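Local structure of hypothetical protein, IPT/TIG domain protein (Bacteroides ovatus, 4HW6) at residues A[184-196]-A[230-242]. The protein is of unknown function but, with an IPT/TIG domain joined to a six-bladed beta-propeller, is probably an auxiliary nutrient-binding protein that recognises carbohydrate. Numbering follows the deposited sequence.
Sequences CADVNFTLNGDMV and AKTCAVHPQNGKI
Asp186 grips the chain at Thr232 and Cys233 with a single carboxylate oxygen. Its OD2 accepts from Cys233 N at 2.9 Å and from Thr232 OG1 at 3.0 Å. The two donors come from opposite faces of the carboxylate plane, both on the anti side of OD2. The side chain is extended, with CG anti to the backbone N (chi1 -161°), which carries the carboxylate across the gap. Water 2 lies within hydrogen-bonding distance of Asp186 OD2 and Cys233 O, so the buried acid has a further polar neighbour beside its two donors. Two residues on, Asn188 repeats the reach. Its ND2 donates to Cys233 O at 3.0 Å, with that oxygen close to its amide plane. Asn188 OD1 takes Phe189 N on a lone pair, which fixes the turn of the amide. Val235 lies across this amide, its CG2 3.8 Å from Asn188 CG and 3.4 Å from Phe189 O. Behind the polar pair lies a buried, closely packed apolar patch. Val196 and Ile242 meet tip to tip, CG2 to CD1 at 3.9 Å, and Cys233 SG packs beside Val196 CG1. The other end is the solvent side. Leu191 is exposed there, yet its CD1 still lies against Gly240 CA at 3.5 Å, and water 3 links Leu191 N to Gly240 O. No direct backbone hydrogen bond joins the two segments. Asp186 and Thr232 also touch His277 of strand 276-280. Side chains and waters thus bridge the inner strands of two successive blades, as in a six-bladed beta-propeller.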
loop_
_atom_site.group_PDB
_atom_site.type_symbol
_atom_site.label_atom_id
_atom_site.label_comp_id
_atom_site.label_asym_id
_atom_site.label_seq_id
_atom_site.Cartn_x
_atom_site.Cartn_y
_atom_site.Cartn_z
ATOM N N CYS A 184 21.360 -4.120 -4.135
ATOM C CA CYS A 184 20.351 -4.611 -3.190
ATOM C C CYS A 184 19.089 -4.971 -3.948
ATOM O O CYS A 184 18.370 -4.076 -4.427
ATOM C CB CYS A 184 20.021 -3.564 -2.125
ATOM S SG CYS A 184 21.377 -3.146 -1.022
ATOM N N ALA A 185 18.820 -6.274 -4.066
ATOM C CA ALA A 185 17.734 -6.765 -4.932
ATOM C C ALA A 185 16.392 -6.971 -4.243
ATOM O O ALA A 185 15.359 -6.988 -4.906
ATOM C CB ALA A 185 18.168 -8.069 -5.604
ATOM N N ASP A 186 16.398 -7.204 -2.934
ATOM C CA ASP A 186 15.168 -7.434 -2.186
ATOM C C ASP A 186 15.436 -7.231 -0.686
ATOM O O ASP A 186 16.584 -7.245 -0.238
ATOM C CB ASP A 186 14.605 -8.842 -2.476
ATOM C CG ASP A 186 13.096 -8.991 -2.109
ATOM O OD1 ASP A 186 12.415 -7.957 -1.820
ATOM O OD2 ASP A 186 12.573 -10.147 -2.167
ATOM N N VAL A 187 14.360 -7.044 0.064
ATOM C CA VAL A 187 14.433 -6.834 1.518
ATOM C C VAL A 187 13.248 -7.547 2.140
ATOM O O VAL A 187 12.154 -7.568 1.565
ATOM C CB VAL A 187 14.472 -5.328 1.910
ATOM C CG1 VAL A 187 13.272 -4.559 1.328
ATOM C CG2 VAL A 187 14.562 -5.170 3.419
ATOM N N ASN A 188 13.475 -8.171 3.280
ATOM C CA ASN A 188 12.410 -8.791 4.050
ATOM C C ASN A 188 12.854 -8.823 5.507
ATOM O O ASN A 188 13.901 -8.275 5.838
ATOM C CB ASN A 188 12.105 -10.205 3.516
ATOM C CG ASN A 188 10.666 -10.612 3.723
ATOM O OD1 ASN A 188 10.034 -10.289 4.755
ATOM N ND2 ASN A 188 10.120 -11.328 2.744
ATOM N N PHE A 189 12.050 -9.425 6.375
ATOM C CA PHE A 189 12.388 -9.582 7.775
ATOM C C PHE A 189 12.182 -11.023 8.218
ATOM O O PHE A 189 11.209 -11.693 7.812
ATOM C CB PHE A 189 11.540 -8.638 8.633
ATOM C CG PHE A 189 11.866 -7.184 8.418
ATOM C CD1 PHE A 189 11.348 -6.491 7.357
ATOM C CD2 PHE A 189 12.695 -6.518 9.288
ATOM C CE1 PHE A 189 11.698 -5.169 7.143
ATOM C CE2 PHE A 189 13.031 -5.204 9.086
ATOM C CZ PHE A 189 12.527 -4.521 8.013
ATOM N N THR A 190 13.074 -11.483 9.071
ATOM C CA THR A 190 12.971 -12.830 9.619
ATOM C C THR A 190 11.874 -12.862 10.696
ATOM O O THR A 190 11.342 -11.823 11.089
ATOM C CB THR A 190 14.301 -13.297 10.225
ATOM O OG1 THR A 190 14.601 -12.533 11.406
ATOM C CG2 THR A 190 15.466 -13.171 9.224
ATOM N N LEU A 191 11.546 -14.058 11.179
ATOM C CA LEU A 191 10.561 -14.197 12.258
ATOM C C LEU A 191 11.044 -13.515 13.542
ATOM O O LEU A 191 10.216 -13.091 14.346
ATOM C CB LEU A 191 10.224 -15.661 12.513
ATOM C CG LEU A 191 9.556 -16.404 11.344
ATOM C CD1 LEU A 191 9.118 -17.792 11.795
ATOM C CD2 LEU A 191 8.402 -15.604 10.738
ATOM N N ASN A 192 12.359 -13.386 13.721
ATOM C CA ASN A 192 12.881 -12.681 14.893
ATOM C C ASN A 192 12.921 -11.158 14.685
ATOM O O ASN A 192 13.231 -10.413 15.601
ATOM C CB ASN A 192 14.244 -13.254 15.289
ATOM C CG ASN A 192 14.130 -14.644 15.904
ATOM O OD1 ASN A 192 13.097 -14.997 16.479
ATOM N ND2 ASN A 192 15.186 -15.439 15.783
ATOM N N GLY A 193 12.579 -10.703 13.485
ATOM C CA GLY A 193 12.501 -9.287 13.180
ATOM C C GLY A 193 13.807 -8.723 12.648
ATOM O O GLY A 193 13.931 -7.509 12.510
ATOM N N ASP A 194 14.785 -9.586 12.352
ATOM C CA ASP A 194 16.031 -9.114 11.730
ATOM C C ASP A 194 15.772 -8.803 10.249
ATOM O O ASP A 194 14.900 -9.405 9.615
ATOM C CB ASP A 194 17.148 -10.137 11.892
ATOM C CG ASP A 194 17.535 -10.360 13.351
ATOM O OD1 ASP A 194 17.694 -9.377 14.117
ATOM O OD2 ASP A 194 17.674 -11.543 13.734
HETATM N N MSE A 195 16.504 -7.841 9.704
HETATM C CA MSE A 195 16.286 -7.423 8.314
HETATM C C MSE A 195 17.160 -8.235 7.361
HETATM O O MSE A 195 18.350 -8.286 7.548
HETATM C CB MSE A 195 16.637 -5.946 8.174
HETATM C CG MSE A 195 16.337 -5.353 6.819
HETATM SE SE MSE A 195 17.141 -3.557 6.713
HETATM C CE MSE A 195 15.874 -2.634 7.853
ATOM N N VAL A 196 16.556 -8.846 6.347
ATOM C CA VAL A 196 17.261 -9.604 5.315
ATOM C C VAL A 196 17.395 -8.735 4.079
ATOM O O VAL A 196 16.441 -8.065 3.686
ATOM C CB VAL A 196 16.451 -10.877 4.925
ATOM C CG1 VAL A 196 17.234 -11.769 3.967
ATOM C CG2 VAL A 196 16.057 -11.651 6.169
ATOM N N ALA A 230 21.465 -13.763 -6.921
ATOM C CA ALA A 230 20.240 -13.864 -6.129
ATOM C C ALA A 230 19.313 -12.690 -6.371
ATOM O O ALA A 230 19.772 -11.526 -6.472
ATOM C CB ALA A 230 20.560 -14.036 -4.634
ATOM N N LYS A 231 18.001 -12.982 -6.410
ATOM C CA LYS A 231 16.991 -12.006 -6.837
ATOM C C LYS A 231 15.895 -11.624 -5.836
ATOM O O LYS A 231 15.284 -10.565 -5.962
ATOM C CB LYS A 231 16.280 -12.530 -8.089
ATOM C CG LYS A 231 17.180 -12.770 -9.286
ATOM C CD LYS A 231 17.903 -11.507 -9.714
ATOM C CE LYS A 231 18.614 -11.670 -11.048
ATOM N NZ LYS A 231 19.061 -10.336 -11.534
ATOM N N THR A 232 15.635 -12.485 -4.872
ATOM C CA THR A 232 14.449 -12.352 -4.017
ATOM C C THR A 232 14.674 -13.088 -2.707
ATOM O O THR A 232 15.517 -13.983 -2.632
ATOM C CB THR A 232 13.158 -12.838 -4.745
ATOM O OG1 THR A 232 11.982 -12.513 -3.979
ATOM C CG2 THR A 232 13.177 -14.329 -5.033
ATOM N N CYS A 233 13.969 -12.662 -1.662
ATOM C CA CYS A 233 14.057 -13.285 -0.324
ATOM C C CYS A 233 12.667 -13.310 0.328
ATOM O O CYS A 233 12.205 -12.319 0.886
ATOM C CB CYS A 233 15.054 -12.569 0.595
ATOM S SG CYS A 233 14.882 -10.776 0.784
ATOM N N ALA A 234 12.016 -14.456 0.259
ATOM C CA ALA A 234 10.661 -14.604 0.765
ATOM C C ALA A 234 10.699 -15.449 2.031
ATOM O O ALA A 234 11.034 -16.633 1.992
ATOM C CB ALA A 234 9.779 -15.249 -0.284
ATOM N N VAL A 235 10.338 -14.828 3.147
ATOM C CA VAL A 235 10.408 -15.466 4.451
ATOM C C VAL A 235 9.087 -16.148 4.757
ATOM O O VAL A 235 8.061 -15.483 4.879
ATOM C CB VAL A 235 10.720 -14.467 5.571
ATOM C CG1 VAL A 235 10.736 -15.169 6.930
ATOM C CG2 VAL A 235 12.061 -13.795 5.323
ATOM N N HIS A 236 9.116 -17.462 4.936
ATOM C CA HIS A 236 7.889 -18.215 5.220
ATOM C C HIS A 236 7.374 -17.875 6.613
ATOM O O HIS A 236 8.133 -17.933 7.589
ATOM C CB HIS A 236 8.110 -19.709 5.149
ATOM C CG HIS A 236 6.833 -20.500 5.196
ATOM N ND1 HIS A 236 6.239 -20.895 6.373
ATOM C CD2 HIS A 236 6.039 -20.959 4.200
ATOM C CE1 HIS A 236 5.137 -21.565 6.097
ATOM N NE2 HIS A 236 4.971 -21.586 4.786
ATOM N N PRO A 237 6.061 -17.561 6.728
ATOM C CA PRO A 237 5.533 -17.034 7.993
ATOM C C PRO A 237 5.426 -17.986 9.181
ATOM O O PRO A 237 5.237 -17.504 10.306
ATOM C CB PRO A 237 4.121 -16.550 7.613
ATOM C CG PRO A 237 3.768 -17.303 6.382
ATOM C CD PRO A 237 5.056 -17.507 5.644
ATOM N N GLN A 238 5.511 -19.301 8.967
ATOM C CA GLN A 238 5.582 -20.250 10.071
ATOM C C GLN A 238 6.914 -20.967 10.218
ATOM O O GLN A 238 7.317 -21.234 11.336
ATOM C CB GLN A 238 4.466 -21.308 10.000
ATOM C CG GLN A 238 3.078 -20.732 10.229
ATOM C CD GLN A 238 2.468 -20.210 8.952
ATOM O OE1 GLN A 238 2.573 -20.865 7.913
ATOM N NE2 GLN A 238 1.860 -19.028 9.004
ATOM N N ASN A 239 7.581 -21.307 9.110
ATOM C CA ASN A 239 8.847 -22.073 9.196
ATOM C C ASN A 239 10.075 -21.158 9.212
ATOM O O ASN A 239 11.160 -21.578 9.613
ATOM C CB ASN A 239 8.939 -23.219 8.161
ATOM C CG ASN A 239 9.269 -22.769 6.740
ATOM O OD1 ASN A 239 9.945 -21.752 6.481
ATOM N ND2 ASN A 239 8.781 -23.555 5.781
ATOM N N GLY A 240 9.871 -19.898 8.816
ATOM C CA GLY A 240 10.897 -18.858 8.928
ATOM C C GLY A 240 12.028 -18.926 7.922
ATOM O O GLY A 240 12.931 -18.081 7.939
ATOM N N LYS A 241 11.987 -19.899 7.023
ATOM C CA LYS A 241 13.048 -20.050 6.045
ATOM C C LYS A 241 12.993 -18.945 5.031
ATOM O O LYS A 241 11.919 -18.422 4.714
ATOM C CB LYS A 241 12.966 -21.426 5.347
ATOM C CG LYS A 241 13.319 -22.558 6.294
ATOM C CD LYS A 241 12.843 -23.945 5.863
ATOM C CE LYS A 241 13.093 -24.269 4.420
ATOM N NZ LYS A 241 12.923 -25.749 4.161
ATOM N N ILE A 242 14.172 -18.599 4.517
ATOM C CA ILE A 242 14.311 -17.615 3.462
ATOM C C ILE A 242 14.383 -18.307 2.118
ATOM O O ILE A 242 15.325 -19.038 1.829
ATOM C CB ILE A 242 15.558 -16.718 3.651
ATOM C CG1 ILE A 242 15.503 -16.000 4.998
ATOM C CG2 ILE A 242 15.663 -15.700 2.524
ATOM C CD1 ILE A 242 16.855 -15.418 5.416
HETATM O O HOH W 1 15.216 -8.355 -7.813
HETATM O O HOH W 2 10.722 -10.044 -0.143
HETATM O O HOH W 3 12.916 -16.332 10.089
#